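Local coordinates for topoisomerase I-like protein (Leishmania donovani, PDB 2B9S) that probably relaxes supercoiled DNA as a type IB topoisomerase, nicking one strand and resealing it, and is held here with nicked DNA and vanadate, at residues I184-G189 with A204-D209. Residues are numbered along the deposited sequence; the frame is centred on the assembly and turned at random.
Sequences ITINIG and AAVQHD
A204 opens the pairing by giving its backbone N to I184 O (2.8 Å), approaching from above the carbonyl plane, while its CB touches the same oxygen. A205 O takes the N-H of I186, and A205 CB faces T185 CG2 at 4.1 Å. V206 turns to the other side of the sheet, where its CG1 and I188 CG2 sit side by side, 4.0 Å apart. Q207 then bonds through both backbone groups, N to I186 O and O to I188 N, as expected of parallel neighbours. Strand 205-207 is an edge strand, within this chain, of a four-stranded mixed sheet of the DNA-binding region; 185-187 lies inside it, flanked by the antiparallel strand 216-219, and the bound nucleic acid comes within about 5 Å of the contact. The Q207 side chain starts between its own N and carbonyl carbon (chi1 60°), then runs extended to CD and crosses N187. Its NE2 reaches N187 OD1 at 3.1 Å from above that carbonyl plane, the two amides being 81° apart. H208 directs ring atom ND1 at I188 O (2.8 Å), which lies near the ring plane at its edge, while ND1 sits well above the carbonyl plane of I188. D209 N completes the grip on N187 OD1, in plane on a lone pair at 2.9 Å, and D209 O accepts N187 ND2 at 3.2 Å in a nearly straight bond. ND2 also donates to W214 O; with two donors on OD1 and two carbonyl acceptors on ND2, the amide can be turned only one way. D209 OD1 is hydrogen-bonded to T211 OG1.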
ATOM      1  N   ILE D 184      -2.217 -21.809   4.618  1.00 29.42           N
ATOM      2  CA  ILE D 184      -0.884 -21.217   4.418  1.00 27.75           C
ATOM      3  C   ILE D 184       0.080 -22.127   3.656  1.00 26.77           C
ATOM      4  O   ILE D 184       0.285 -23.296   4.012  1.00 26.00           O
ATOM      5  CB  ILE D 184      -0.268 -20.767   5.765  1.00 27.63           C
ATOM      6  CG1 ILE D 184      -1.155 -19.686   6.393  1.00 27.35           C
ATOM      7  CG2 ILE D 184       1.170 -20.232   5.593  1.00 25.85           C
ATOM      8  CD1 ILE D 184      -0.965 -19.494   7.881  1.00 28.02           C
ATOM      9  N   THR D 185       0.634 -21.569   2.581  1.00 26.79           N
ATOM     10  CA  THR D 185       1.681 -22.214   1.781  1.00 24.48           C
ATOM     11  C   THR D 185       3.015 -21.664   2.276  1.00 24.94           C
ATOM     12  O   THR D 185       3.207 -20.447   2.377  1.00 22.77           O
ATOM     13  CB  THR D 185       1.486 -21.949   0.259  1.00 23.62           C
ATOM     14  OG1 THR D 185       0.214 -22.470  -0.154  1.00 23.03           O
ATOM     15  CG2 THR D 185       2.573 -22.617  -0.584  1.00 21.89           C
ATOM     16  N   ILE D 186       3.918 -22.576   2.612  1.00 26.01           N
ATOM     17  CA  ILE D 186       5.267 -22.231   3.055  1.00 25.73           C
ATOM     18  C   ILE D 186       6.220 -22.289   1.862  1.00 25.64           C
ATOM     19  O   ILE D 186       6.223 -23.255   1.092  1.00 25.32           O
ATOM     20  CB  ILE D 186       5.718 -23.172   4.208  1.00 25.02           C
ATOM     21  CG1 ILE D 186       4.875 -22.921   5.474  1.00 24.52           C
ATOM     22  CG2 ILE D 186       7.211 -23.041   4.474  1.00 28.66           C
ATOM     23  CD1 ILE D 186       5.270 -21.708   6.335  1.00 24.05           C
ATOM     24  N   ASN D 187       6.988 -21.217   1.678  1.00 26.30           N
ATOM     25  CA  ASN D 187       8.062 -21.202   0.686  1.00 24.53           C
ATOM     26  C   ASN D 187       9.394 -21.152   1.415  1.00 26.12           C
ATOM     27  O   ASN D 187       9.662 -20.209   2.167  1.00 24.90           O
ATOM     28  CB  ASN D 187       7.955 -20.015  -0.271  1.00 23.19           C
ATOM     29  CG  ASN D 187       8.876 -20.150  -1.469  1.00 20.41           C
ATOM     30  OD1 ASN D 187       8.793 -21.116  -2.203  1.00 17.95           O
ATOM     31  ND2 ASN D 187       9.743 -19.176  -1.673  1.00 19.18           N
ATOM     32  N   ILE D 188      10.213 -22.178   1.179  1.00 26.97           N
ATOM     33  CA  ILE D 188      11.470 -22.390   1.905  1.00 28.21           C
ATOM     34  C   ILE D 188      12.496 -23.168   1.041  1.00 29.07           C
ATOM     35  O   ILE D 188      12.131 -23.723  -0.002  1.00 28.70           O
ATOM     36  CB  ILE D 188      11.165 -23.110   3.251  1.00 27.19           C
ATOM     37  CG1 ILE D 188      12.251 -22.823   4.295  1.00 27.00           C
ATOM     38  CG2 ILE D 188      10.790 -24.584   3.027  1.00 25.63           C
ATOM     39  CD1 ILE D 188      11.875 -23.189   5.686  1.00 24.16           C
ATOM     40  N   GLY D 189      13.764 -23.208   1.465  1.00 30.73           N
ATOM     41  CA  GLY D 189      14.794 -23.991   0.753  1.00 29.06           C
ATOM     42  C   GLY D 189      14.602 -25.491   0.868  1.00 29.14           C
ATOM     43  O   GLY D 189      14.183 -25.983   1.910  1.00 29.11           O
ATOM     44  N   ALA D 204      -0.850 -25.893   3.951  1.00 34.75           N
ATOM     45  CA  ALA D 204      -1.512 -26.150   2.658  1.00 33.55           C
ATOM     46  C   ALA D 204      -0.564 -26.931   1.754  1.00 32.58           C
ATOM     47  O   ALA D 204      -0.964 -27.871   1.074  1.00 30.78           O
ATOM     48  CB  ALA D 204      -1.905 -24.839   1.971  1.00 32.58           C
ATOM     49  N   ALA D 205       0.700 -26.518   1.783  1.00 30.99           N
ATOM     50  CA  ALA D 205       1.723 -26.971   0.866  1.00 31.11           C
ATOM     51  C   ALA D 205       3.055 -26.410   1.346  1.00 30.50           C
ATOM     52  O   ALA D 205       3.093 -25.387   2.038  1.00 28.18           O
ATOM     53  CB  ALA D 205       1.415 -26.499  -0.581  1.00 30.96           C
ATOM     54  N   VAL D 206       4.138 -27.110   1.008  1.00 31.37           N
ATOM     55  CA  VAL D 206       5.504 -26.636   1.258  1.00 30.40           C
ATOM     56  C   VAL D 206       6.168 -26.692  -0.108  1.00 31.24           C
ATOM     57  O   VAL D 206       6.130 -27.708  -0.787  1.00 33.36           O
ATOM     58  CB  VAL D 206       6.256 -27.499   2.322  1.00 30.60           C
ATOM     59  CG1 VAL D 206       7.670 -27.003   2.546  1.00 30.50           C
ATOM     60  CG2 VAL D 206       5.507 -27.510   3.655  1.00 30.46           C
ATOM     61  N   GLN D 207       6.693 -25.562  -0.547  1.00 31.44           N
ATOM     62  CA  GLN D 207       7.338 -25.463  -1.845  1.00 28.48           C
ATOM     63  C   GLN D 207       8.719 -24.825  -1.664  1.00 28.75           C
ATOM     64  O   GLN D 207       9.083 -24.359  -0.561  1.00 26.74           O
ATOM     65  CB  GLN D 207       6.473 -24.657  -2.823  1.00 28.21           C
ATOM     66  CG  GLN D 207       6.192 -23.208  -2.360  1.00 26.48           C
ATOM     67  CD  GLN D 207       5.504 -22.383  -3.410  1.00 25.13           C
ATOM     68  OE1 GLN D 207       4.393 -22.708  -3.825  1.00 24.32           O
ATOM     69  NE2 GLN D 207       6.157 -21.303  -3.850  1.00 23.59           N
ATOM     70  N   HIS D 208       9.476 -24.821  -2.756  1.00 28.49           N
ATOM     71  CA  HIS D 208      10.874 -24.428  -2.750  1.00 27.82           C
ATOM     72  C   HIS D 208      11.137 -23.627  -3.996  1.00 28.78           C
ATOM     73  O   HIS D 208      11.976 -24.019  -4.824  1.00 28.90           O
ATOM     74  CB  HIS D 208      11.785 -25.684  -2.716  1.00 26.96           C
ATOM     75  CG  HIS D 208      11.365 -26.699  -1.700  1.00 24.83           C
ATOM     76  ND1 HIS D 208      11.451 -26.466  -0.345  1.00 23.67           N
ATOM     77  CD2 HIS D 208      10.790 -27.919  -1.839  1.00 24.36           C
ATOM     78  CE1 HIS D 208      10.970 -27.511   0.311  1.00 23.46           C
ATOM     79  NE2 HIS D 208      10.573 -28.409  -0.572  1.00 24.41           N
ATOM     80  N   ASP D 209      10.429 -22.502  -4.122  1.00 28.23           N
ATOM     81  CA  ASP D 209      10.490 -21.662  -5.329  1.00 30.03           C
ATOM     82  C   ASP D 209      11.557 -20.568  -5.163  1.00 29.87           C
ATOM     83  O   ASP D 209      11.372 -19.606  -4.401  1.00 30.71           O
ATOM     84  CB  ASP D 209       9.086 -21.083  -5.657  1.00 29.60           C
ATOM     85  CG  ASP D 209       9.014 -20.380  -7.027  1.00 30.97           C
ATOM     86  OD1 ASP D 209      10.034 -20.288  -7.748  1.00 31.28           O
ATOM     87  OD2 ASP D 209       7.916 -19.898  -7.394  1.00 30.43           O
TER